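Local coordinates for protein GCN5-related N-acetyltransferase (Brucella melitensis biovar Abortus, PDB 4J3G) that probably transfers acetyl groups from acetyl-CoA to an amine acceptor, perhaps the N-terminal alanine of a ribosomal protein, at residues L106-A111 and R121-E126; L24-A29 and P75-E80; N47-W52 and Q170-W175; A39-A44 and V86-Y91. One frame throughout, in Å; residues are numbered along the deposited sequence. Where two conformers were deposited one is given.

Interaction 1. Residues L106-A111 and R121-E126; sequences LSVYVA and RTLLAE
Leu106 and Leu124 meet methyl to methyl, their side chains crossing at about a right angle, inside the beta-alpha-beta unit that forms the centre of the GNAT fold. The strand and helix segments run nearly antiparallel (152°) with their axes 8.7 Å apart, a spacing bridged mainly by apolar side chains. Val108 is the central residue on the strand. Its CG1, anti to the backbone N (chi1 177°), approaches CD1 of Leu123 at an oblique angle, 4.1 Å away, while its CG2 is turned to Leu124, 4.5 Å from CD1. The valine thus divides its two methyls between successive leucines of the helix. CD1 of Leu123 also comes within 4.3 Å of the carbonyl O of Tyr109, the next strand residue. Leu124 also packs on Leu153 and His154 of helix 148-156; on the strand side, Val108 and Leu123 both touch Ala89. The connection from strand 103-110 into the start of helix 119-133 carries Arg-Gly-Gly-Gly-Ile-Gly, which matches the pyrophosphate-binding motif of GNAT enzymes, consistent with a CoA-binding loop at the N-terminal end of this helix, as in relatives. The tightest point is Leu106 CD1 to Leu124 CD1, at 3.4 Å shorter than normal van der Waals contact.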
# COMPACT_ATOMS: atom_id res chain seq x y z
N LEU A 106 2.65 -8.34 -6.54
CA LEU A 106 2.63 -9.77 -6.78
C LEU A 106 3.13 -10.54 -5.57
O LEU A 106 3.90 -10.01 -4.76
CB LEU A 106 3.34 -10.13 -8.11
CG LEU A 106 4.85 -10.33 -8.25
CD1 LEU A 106 5.16 -10.58 -9.72
CD2 LEU A 106 5.67 -9.18 -7.75
N SER A 107 2.68 -11.80 -5.46
CA SER A 107 3.11 -12.72 -4.42
C SER A 107 3.35 -14.09 -4.99
O SER A 107 2.65 -14.53 -5.91
CB SER A 107 2.04 -12.84 -3.36
OG SER A 107 1.82 -11.61 -2.70
N VAL A 108 4.36 -14.77 -4.45
CA VAL A 108 4.74 -16.09 -4.86
C VAL A 108 4.95 -16.91 -3.61
O VAL A 108 5.77 -16.55 -2.77
CB VAL A 108 6.08 -16.10 -5.62
CG1 VAL A 108 6.50 -17.52 -5.97
CG2 VAL A 108 6.01 -15.25 -6.86
N TYR A 109 4.25 -18.03 -3.49
CA TYR A 109 4.41 -18.94 -2.35
C TYR A 109 4.84 -20.31 -2.81
O TYR A 109 4.23 -20.89 -3.72
CB TYR A 109 3.09 -19.11 -1.65
CG TYR A 109 2.52 -17.83 -1.21
CD1 TYR A 109 2.89 -17.29 -0.03
CD2 TYR A 109 1.64 -17.15 -1.99
CE1 TYR A 109 2.38 -16.06 0.39
CE2 TYR A 109 1.08 -15.96 -1.58
CZ TYR A 109 1.46 -15.41 -0.40
OH TYR A 109 0.92 -14.19 -0.02
N VAL A 110 5.83 -20.86 -2.13
CA VAL A 110 6.30 -22.21 -2.46
C VAL A 110 6.12 -23.07 -1.24
O VAL A 110 6.35 -22.61 -0.13
CB VAL A 110 7.79 -22.19 -2.88
CG1 VAL A 110 8.26 -23.61 -3.26
CG2 VAL A 110 8.00 -21.21 -4.02
N ALA A 111 5.68 -24.32 -1.45
CA ALA A 111 5.61 -25.31 -0.36
C ALA A 111 6.89 -25.38 0.52
O ALA A 111 8.05 -25.34 0.02
CB ALA A 111 5.25 -26.68 -0.93
N ARG A 121 10.99 -19.10 -8.92
CA ARG A 121 11.49 -18.39 -10.08
C ARG A 121 10.65 -18.71 -11.33
O ARG A 121 10.27 -17.80 -12.06
CB ARG A 121 12.96 -18.72 -10.32
CG ARG A 121 13.64 -17.73 -11.25
CD ARG A 121 15.16 -17.95 -11.41
NE ARG A 121 15.62 -17.31 -12.64
CZ ARG A 121 16.86 -16.87 -12.87
NH1 ARG A 121 17.84 -17.00 -11.94
NH2 ARG A 121 17.12 -16.30 -14.05
N THR A 122 10.24 -19.96 -11.49
CA THR A 122 9.40 -20.37 -12.63
C THR A 122 7.98 -19.72 -12.56
O THR A 122 7.40 -19.29 -13.57
CB THR A 122 9.21 -21.90 -12.65
OG1 THR A 122 10.50 -22.56 -12.73
CG2 THR A 122 8.37 -22.35 -13.83
N LEU A 123 7.39 -19.74 -11.37
CA LEU A 123 6.15 -19.05 -11.15
C LEU A 123 6.24 -17.54 -11.45
O LEU A 123 5.32 -16.99 -12.09
CB LEU A 123 5.68 -19.25 -9.72
CG LEU A 123 5.06 -20.61 -9.44
CD1 LEU A 123 5.00 -20.84 -7.95
CD2 LEU A 123 3.68 -20.71 -10.09
N LEU A 124 7.28 -16.87 -10.95
CA LEU A 124 7.44 -15.43 -11.16
C LEU A 124 7.52 -15.16 -12.64
O LEU A 124 6.84 -14.25 -13.18
CB LEU A 124 8.72 -14.94 -10.46
CG LEU A 124 9.00 -13.45 -10.51
CD1 LEU A 124 7.80 -12.67 -10.02
CD2 LEU A 124 10.25 -13.10 -9.70
N ALA A 125 8.34 -15.96 -13.33
CA ALA A 125 8.51 -15.73 -14.75
C ALA A 125 7.18 -15.81 -15.49
O ALA A 125 6.93 -15.01 -16.38
CB ALA A 125 9.53 -16.69 -15.35
N GLU A 126 6.35 -16.78 -15.16
CA GLU A 126 5.08 -16.94 -15.87
C GLU A 126 4.07 -15.86 -15.48
O GLU A 126 3.33 -15.34 -16.33
CB GLU A 126 4.48 -18.33 -15.63
CG GLU A 126 3.22 -18.60 -16.46
CD GLU A 126 3.35 -18.26 -17.96
OE1 GLU A 126 4.41 -18.58 -18.60
OE2 GLU A 126 2.37 -17.70 -18.49

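Interaction 2. Residues L24-A29 and P75-E80; sequences LLIRHA and PVLVAE
With chi1 at 62°, Arg27 places CG between its own N and carbonyl carbon, and the chain then runs extended to NE, laying the guanidinium across Val78 toward Glu80. Glu80 answers with an extended chain of its own, its CG turned opposite the backbone N (chi1 -168°). The resulting salt bridge is long: NE of Arg27 lies 3.3 Å from OE1 of Glu80, which sits almost in the guanidinium plane, while NH2 gives the same oxygen a weak bond. The two flat groups are steeply turned, 71° apart, and CG2 of Val78 covers one guanidinium face, 3.6 Å from NH1. A stronger partner of NH1 lies elsewhere, in Asp33, so the arginine is shared between two acids. Beneath these side chains the strands pair antiparallel, with Leu25-Glu80 and Arg27-Val78 as hydrogen-bonded pairs; Val78 N to Arg27 O, at 2.7 Å, is the shortest of these links. Ile26 and Ala79 face the other side, CD1 to CB 3.7 Å. Further along, CD2 of Leu77 stands over the His28 ring in a CH-pi contact, 4.0 Å from the centroid, and a water joins ND1 of His28 to the backbone N of Val76. In the fold, 25-28 is an outermost strand of the sheet, and 76-81 ties it to strand 84-93. Ile26 and Leu77 lean on helix 119-133, while on the opposite face Val76 packs against helix 59-72.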
# COMPACT_ATOMS: atom_id res chain seq x y z
N LEU A 24 8.16 -28.84 -13.96
CA LEU A 24 6.93 -28.22 -13.42
C LEU A 24 5.92 -27.94 -14.53
O LEU A 24 6.29 -27.61 -15.67
CB LEU A 24 7.26 -26.90 -12.71
CG LEU A 24 8.26 -26.92 -11.56
CD1 LEU A 24 8.63 -25.50 -11.13
CD2 LEU A 24 7.68 -27.69 -10.39
N LEU A 25 4.65 -28.10 -14.20
CA LEU A 25 3.54 -27.61 -15.05
C LEU A 25 2.99 -26.37 -14.38
O LEU A 25 2.59 -26.44 -13.24
CB LEU A 25 2.44 -28.66 -15.10
CG LEU A 25 1.03 -28.22 -15.51
CD1 LEU A 25 1.01 -27.86 -16.98
CD2 LEU A 25 0.01 -29.33 -15.20
N ILE A 26 2.97 -25.25 -15.10
CA ILE A 26 2.34 -24.01 -14.61
C ILE A 26 1.00 -23.86 -15.31
O ILE A 26 0.92 -23.95 -16.53
CB ILE A 26 3.20 -22.77 -14.91
CG1 ILE A 26 4.64 -23.00 -14.46
CG2 ILE A 26 2.61 -21.52 -14.25
CD1 ILE A 26 4.81 -23.19 -12.97
N ARG A 27 -0.07 -23.65 -14.53
CA ARG A 27 -1.41 -23.47 -15.07
C ARG A 27 -2.23 -22.64 -14.11
O ARG A 27 -1.80 -22.35 -12.98
CB ARG A 27 -2.11 -24.85 -15.25
CG ARG A 27 -2.30 -25.61 -13.95
CD ARG A 27 -3.10 -26.90 -14.10
NE ARG A 27 -3.09 -27.69 -12.86
CZ ARG A 27 -3.85 -27.44 -11.78
NH1 ARG A 27 -4.69 -26.42 -11.75
NH2 ARG A 27 -3.75 -28.22 -10.71
N HIS A 28 -3.41 -22.24 -14.55
CA HIS A 28 -4.29 -21.46 -13.70
C HIS A 28 -4.93 -22.31 -12.64
O HIS A 28 -5.26 -23.47 -12.90
CB HIS A 28 -5.37 -20.78 -14.51
CG HIS A 28 -4.86 -19.70 -15.40
ND1 HIS A 28 -4.87 -18.37 -15.04
CD2 HIS A 28 -4.28 -19.75 -16.62
CE1 HIS A 28 -4.33 -17.65 -16.00
NE2 HIS A 28 -3.97 -18.46 -16.97
N ALA A 29 -5.13 -21.73 -11.46
CA ALA A 29 -5.75 -22.43 -10.33
C ALA A 29 -7.22 -22.67 -10.58
O ALA A 29 -7.92 -21.82 -11.12
CB ALA A 29 -5.60 -21.61 -9.04
N PRO A 75 -4.88 -13.00 -12.37
CA PRO A 75 -4.47 -14.41 -12.49
C PRO A 75 -4.05 -15.03 -11.17
O PRO A 75 -3.49 -14.33 -10.29
CB PRO A 75 -3.22 -14.35 -13.36
CG PRO A 75 -2.75 -12.97 -13.29
CD PRO A 75 -3.93 -12.10 -13.05
N VAL A 76 -4.41 -16.29 -11.00
CA VAL A 76 -3.79 -17.14 -9.99
C VAL A 76 -3.17 -18.36 -10.68
O VAL A 76 -3.88 -19.16 -11.26
CB VAL A 76 -4.77 -17.61 -8.90
CG1 VAL A 76 -3.98 -18.37 -7.86
CG2 VAL A 76 -5.51 -16.44 -8.25
N LEU A 77 -1.85 -18.49 -10.58
CA LEU A 77 -1.12 -19.58 -11.17
C LEU A 77 -0.73 -20.61 -10.11
O LEU A 77 -0.35 -20.25 -8.95
CB LEU A 77 0.15 -19.08 -11.85
CG LEU A 77 -0.10 -18.00 -12.89
CD1 LEU A 77 1.21 -17.59 -13.53
CD2 LEU A 77 -1.12 -18.45 -13.93
N VAL A 78 -0.74 -21.89 -10.50
CA VAL A 78 -0.18 -22.93 -9.65
C VAL A 78 0.95 -23.67 -10.35
O VAL A 78 0.97 -23.78 -11.59
CB VAL A 78 -1.24 -23.94 -9.16
CG1 VAL A 78 -2.29 -23.25 -8.32
CG2 VAL A 78 -1.91 -24.64 -10.33
N ALA A 79 1.90 -24.16 -9.57
CA ALA A 79 2.91 -25.05 -10.07
C ALA A 79 2.57 -26.46 -9.61
O ALA A 79 2.39 -26.72 -8.41
CB ALA A 79 4.26 -24.63 -9.56
N GLU A 80 2.56 -27.38 -10.57
CA GLU A 80 2.28 -28.78 -10.31
C GLU A 80 3.49 -29.65 -10.66
O GLU A 80 4.09 -29.46 -11.71
CB GLU A 80 1.07 -29.22 -11.14
CG GLU A 80 0.52 -30.58 -10.74
CD GLU A 80 -0.52 -31.11 -11.71
OE1 GLU A 80 -1.52 -30.39 -11.95
OE2 GLU A 80 -0.33 -32.25 -12.23
O HOH W 1 -6.21 -17.40 -12.88

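Interaction 3. Residues N47-W52 and Q170-W175; sequences NTLAIW and QKFGRW. With EDO (1,2-ethanediol), chain G.
Lys171 reaches from the tip of a beta hairpin, where a type I' turn runs from Lys171 to Arg174, into the loop that follows helix 34-47. This is the tight part of the contact. CG lies opposite the backbone N (chi1 -164°) and the chain stays extended beyond it, which carries NZ to two backbone oxygens: Thr48 O at 2.8 Å and Ile51 O at 2.7 Å. Each is approached nearly head-on, with C=O...N angles of 171° and 167°. Val45 O accepts a further bond from NZ and Asn53 O a weak one, so the buried ammonium is ringed by main-chain carbonyls, which would probably favour its charged form. Thr48 shapes the loop: its OG1 accepts from Ala50 N at 3.1 Å in an ST turn, and also bonds back to Ala44 O in the helix. Trp52 NE1 donates to Leu49 O, and C1 of an ethanediol, probably from the crystallisation liquor, lies over one face of its ring. The outer side is looser and more exposed. Leu49 CD2 lies 3.8 Å from Phe172 CD2, obliquely to the ring, one face of which lies on CG of Lys171. The second subunit covers another part of the hairpin, where its His137 stacks on Trp175, and its Phe100 meets the Trp52 ring. On the exposed side Leu49 CD1 rests over a face of the Arg174 guanidinium, 3.9 Å from NH2.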
# COMPACT_ATOMS: atom_id res chain seq x y z
N ASN A 47 4.93 -20.30 9.59
CA ASN A 47 6.35 -20.72 9.60
C ASN A 47 7.33 -19.78 8.90
O ASN A 47 8.48 -20.14 8.72
CB ASN A 47 6.49 -22.09 8.95
CG ASN A 47 5.78 -23.16 9.74
OD1 ASN A 47 5.83 -23.15 10.95
ND2 ASN A 47 5.08 -24.02 9.06
N THR A 48 6.86 -18.62 8.46
CA THR A 48 7.75 -17.73 7.67
C THR A 48 7.45 -16.27 7.89
O THR A 48 6.38 -15.89 8.39
CB THR A 48 7.63 -18.00 6.14
OG1 THR A 48 6.46 -17.35 5.63
CG2 THR A 48 7.55 -19.49 5.83
N LEU A 49 8.36 -15.44 7.38
CA LEU A 49 8.11 -13.99 7.29
C LEU A 49 7.71 -13.51 5.88
O LEU A 49 7.82 -12.32 5.56
CB LEU A 49 9.34 -13.24 7.78
CG LEU A 49 9.88 -13.66 9.12
CD1 LEU A 49 11.23 -12.99 9.38
CD2 LEU A 49 8.86 -13.33 10.21
N ALA A 50 7.17 -14.41 5.07
CA ALA A 50 6.66 -14.07 3.73
C ALA A 50 5.25 -13.46 3.66
O ALA A 50 4.86 -12.90 2.66
CB ALA A 50 6.69 -15.32 2.86
N ILE A 51 4.45 -13.69 4.67
CA ILE A 51 3.14 -13.15 4.76
C ILE A 51 3.16 -12.59 6.17
O ILE A 51 3.53 -13.30 7.09
CB ILE A 51 2.02 -14.23 4.68
CG1 ILE A 51 2.09 -14.98 3.35
CG2 ILE A 51 0.64 -13.59 4.81
CD1 ILE A 51 0.90 -15.87 3.04
N TRP A 52 2.79 -11.32 6.32
CA TRP A 52 2.74 -10.66 7.64
C TRP A 52 1.32 -10.63 8.17
O TRP A 52 0.74 -9.58 8.51
CB TRP A 52 3.34 -9.26 7.59
CG TRP A 52 4.80 -9.26 7.22
CD1 TRP A 52 5.60 -10.34 7.05
CD2 TRP A 52 5.62 -8.10 6.95
NE1 TRP A 52 6.88 -9.93 6.70
CE2 TRP A 52 6.90 -8.56 6.63
CE3 TRP A 52 5.37 -6.73 6.95
CZ2 TRP A 52 7.95 -7.69 6.33
CZ3 TRP A 52 6.40 -5.88 6.65
CH2 TRP A 52 7.67 -6.36 6.33
N GLN A 170 4.99 -6.11 11.79
CA GLN A 170 5.26 -6.81 13.01
C GLN A 170 4.80 -8.26 12.87
O GLN A 170 3.68 -8.51 12.41
CB GLN A 170 4.55 -6.16 14.18
CG GLN A 170 5.07 -6.67 15.51
CD GLN A 170 4.35 -6.07 16.67
OE1 GLN A 170 3.11 -5.95 16.66
NE2 GLN A 170 5.10 -5.71 17.71
N LYS A 171 5.63 -9.19 13.30
CA LYS A 171 5.25 -10.62 13.37
C LYS A 171 6.12 -11.33 14.40
O LYS A 171 7.26 -11.00 14.52
CB LYS A 171 5.44 -11.29 12.02
CG LYS A 171 4.70 -12.62 11.93
CD LYS A 171 4.69 -13.17 10.52
CE LYS A 171 3.98 -14.51 10.50
NZ LYS A 171 3.80 -15.10 9.14
N PHE A 172 5.55 -12.29 15.14
CA PHE A 172 6.29 -13.02 16.15
C PHE A 172 6.96 -12.07 17.14
O PHE A 172 8.09 -12.35 17.65
CB PHE A 172 7.36 -13.92 15.50
CG PHE A 172 6.82 -14.87 14.48
CD1 PHE A 172 5.65 -15.63 14.71
CD2 PHE A 172 7.50 -15.05 13.30
CE1 PHE A 172 5.20 -16.54 13.76
CE2 PHE A 172 7.04 -15.94 12.34
CZ PHE A 172 5.90 -16.68 12.56
N GLY A 173 6.31 -10.93 17.38
CA GLY A 173 6.79 -9.93 18.32
C GLY A 173 7.95 -9.09 17.81
O GLY A 173 8.51 -8.29 18.55
N ARG A 174 8.31 -9.24 16.54
CA ARG A 174 9.46 -8.54 15.98
C ARG A 174 9.00 -7.44 15.05
O ARG A 174 8.04 -7.68 14.29
CB ARG A 174 10.29 -9.52 15.15
CG ARG A 174 10.96 -10.58 15.96
CD ARG A 174 11.21 -11.82 15.13
NE ARG A 174 12.15 -11.61 14.03
CZ ARG A 174 12.73 -12.60 13.35
NH1 ARG A 174 12.47 -13.89 13.66
NH2 ARG A 174 13.57 -12.32 12.37
N TRP A 175 9.67 -6.28 15.07
CA TRP A 175 9.48 -5.30 13.98
C TRP A 175 10.24 -5.79 12.78
O TRP A 175 11.35 -6.30 12.91
CB TRP A 175 9.95 -3.89 14.33
CG TRP A 175 9.26 -3.27 15.52
CD1 TRP A 175 9.84 -2.97 16.72
CD2 TRP A 175 7.89 -2.88 15.64
NE1 TRP A 175 8.93 -2.41 17.58
CE2 TRP A 175 7.72 -2.35 16.94
CE3 TRP A 175 6.78 -2.92 14.79
CZ2 TRP A 175 6.49 -1.87 17.41
CZ3 TRP A 175 5.56 -2.43 15.26
CH2 TRP A 175 5.43 -1.92 16.56
C1 EDO G . 6.30 -9.76 3.25
O1 EDO G . 6.43 -10.55 2.04
C2 EDO G . 5.45 -8.54 2.99
O2 EDO G . 4.11 -8.93 3.17

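Interaction 4. Residues A39-A44 and V86-Y91; sequences AIYNDA and VGYASY
Ile40 spreads both its branches over the strand: CG2 sits 3.8 Å from CE1 of Tyr88, and CD1 comes within 4.1 Å of Gly87 N. The CA atoms nearest across the contact are those of Ile40 and Gly87, 7.2 Å apart; the glycine offers the isoleucine bare main chain. Ile40 and Tyr88 slide past one another in opposite directions, CG2 coming obliquely to the ring. The phenol end of Tyr88 then passes on to Tyr41, its OH lying 3.5 Å from CD1 and equally 3.5 Å from CB of Tyr41, close to that ring's plane and at its edge. These are packing contacts, and the two tyrosine side chains cross at a slant.

Torsions account for this placing. Tyr88 has chi1 72°, swinging its ring out toward the helix, whereas Tyr41 has CG opposite its backbone N, which leads its own ring away from the strand. In the second shell, Tyr109 of the neighbouring strand meets the Tyr88 ring with planes about 35° apart, and Val78 touches it from strand 76-81. Tyr41 is fixed at its far end by a hydrogen bond from Asn53 to its OH, and Arg62 makes a cation-pi contact with its ring. A bound sulfate, probably from the crystallisation liquor, lies about 6 Å from the Tyr41 side chain. Segment 39-44 of helix 34-47 runs almost perpendicular to 86-91 (86°), as the first helix of a GNAT domain packed on its central sheet.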
# COMPACT_ATOMS: atom_id res chain seq x y z
N ALA A 39 -3.17 -25.01 2.28
CA ALA A 39 -2.07 -25.62 3.03
C ALA A 39 -0.80 -24.77 2.89
O ALA A 39 -0.10 -24.52 3.86
CB ALA A 39 -1.81 -27.04 2.54
N ILE A 40 -0.56 -24.29 1.69
CA ILE A 40 0.64 -23.50 1.40
C ILE A 40 0.52 -22.14 2.08
O ILE A 40 1.43 -21.68 2.74
CB ILE A 40 0.84 -23.36 -0.12
CG1 ILE A 40 1.17 -24.75 -0.70
CG2 ILE A 40 1.96 -22.35 -0.48
CD1 ILE A 40 0.91 -24.83 -2.20
N TYR A 41 -0.64 -21.53 1.96
CA TYR A 41 -0.86 -20.25 2.60
C TYR A 41 -0.74 -20.33 4.14
O TYR A 41 0.02 -19.56 4.75
CB TYR A 41 -2.20 -19.73 2.23
CG TYR A 41 -2.53 -18.41 2.90
CD1 TYR A 41 -2.13 -17.22 2.35
CD2 TYR A 41 -3.23 -18.37 4.09
CE1 TYR A 41 -2.44 -16.00 2.97
CE2 TYR A 41 -3.55 -17.16 4.71
CZ TYR A 41 -3.16 -15.98 4.13
OH TYR A 41 -3.40 -14.79 4.80
N ASN A 42 -1.44 -21.27 4.78
CA ASN A 42 -1.29 -21.40 6.24
C ASN A 42 0.14 -21.77 6.72
O ASN A 42 0.56 -21.34 7.80
CB ASN A 42 -2.31 -22.39 6.81
CG ASN A 42 -3.70 -21.80 7.01
OD1 ASN A 42 -3.89 -20.58 7.18
ND2 ASN A 42 -4.68 -22.68 7.08
N ASP A 43 0.85 -22.56 5.92
CA ASP A 43 2.25 -22.88 6.17
C ASP A 43 3.06 -21.58 6.20
O ASP A 43 3.79 -21.37 7.16
CB ASP A 43 2.80 -23.81 5.09
CG ASP A 43 4.04 -24.61 5.55
OD1 ASP A 43 4.87 -24.15 6.38
OD2 ASP A 43 4.17 -25.76 5.08
N ALA A 44 2.88 -20.74 5.19
CA ALA A 44 3.57 -19.41 5.15
C ALA A 44 3.19 -18.53 6.35
O ALA A 44 4.07 -17.86 6.96
CB ALA A 44 3.28 -18.68 3.86
N VAL A 86 2.84 -27.55 -5.75
CA VAL A 86 4.04 -27.27 -4.94
C VAL A 86 4.29 -25.78 -4.78
O VAL A 86 5.19 -25.37 -4.00
CB VAL A 86 5.31 -27.98 -5.46
CG1 VAL A 86 5.23 -29.48 -5.18
CG2 VAL A 86 5.53 -27.76 -6.96
N GLY A 87 3.46 -24.98 -5.42
CA GLY A 87 3.48 -23.52 -5.17
C GLY A 87 2.38 -22.80 -5.91
O GLY A 87 1.79 -23.34 -6.82
N TYR A 88 2.15 -21.53 -5.56
CA TYR A 88 1.26 -20.71 -6.36
C TYR A 88 1.70 -19.24 -6.38
O TYR A 88 2.50 -18.79 -5.56
CB TYR A 88 -0.20 -20.82 -5.88
CG TYR A 88 -0.54 -20.13 -4.56
CD1 TYR A 88 -0.37 -20.78 -3.34
CD2 TYR A 88 -1.10 -18.85 -4.54
CE1 TYR A 88 -0.73 -20.16 -2.13
CE2 TYR A 88 -1.45 -18.21 -3.34
CZ TYR A 88 -1.27 -18.89 -2.14
OH TYR A 88 -1.64 -18.29 -0.94
N ALA A 89 1.14 -18.50 -7.33
CA ALA A 89 1.47 -17.06 -7.46
C ALA A 89 0.28 -16.26 -7.92
O ALA A 89 -0.57 -16.75 -8.71
CB ALA A 89 2.64 -16.83 -8.43
N SER A 90 0.23 -15.02 -7.48
CA SER A 90 -0.81 -14.15 -7.95
C SER A 90 -0.38 -12.70 -7.87
O SER A 90 0.70 -12.37 -7.38
CB SER A 90 -2.10 -14.39 -7.15
OG SER A 90 -3.21 -13.79 -7.80
N TYR A 91 -1.22 -11.83 -8.41
CA TYR A 91 -1.06 -10.39 -8.18
C TYR A 91 -2.41 -9.75 -8.04
O TYR A 91 -3.43 -10.31 -8.49
CB TYR A 91 -0.22 -9.71 -9.23
CG TYR A 91 -0.78 -9.63 -10.59
CD1 TYR A 91 -1.83 -8.74 -10.91
CD2 TYR A 91 -0.23 -10.37 -11.62
CE1 TYR A 91 -2.34 -8.67 -12.19
CE2 TYR A 91 -0.72 -10.28 -12.91
CZ TYR A 91 -1.76 -9.44 -13.19
OH TYR A 91 -2.26 -9.39 -14.49

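All four contacts belong to one GNAT domain and reach the same mixed seven-stranded sheet. Interactions 1, 2 and 4 cluster, their centres 9 to 11 Å apart, because strands 76-81, 84-93 and 103-110 are successive neighbours in it; interactions 1 and 2 also touch through helix 119-133. Interaction 3 lies farther out, about 16 Å from interaction 4, 20 Å from interaction 1 and 26 Å from interaction 2 between centres, but reaches 1 and 4 through Ile51. Along the chain, interaction 2 crosses interactions 3 and 4, and interaction 1 nests within the span closed by interaction 3. Helix 34-47 thus links the central strands (interaction 4) and, through its following loop, the hairpin (interaction 3).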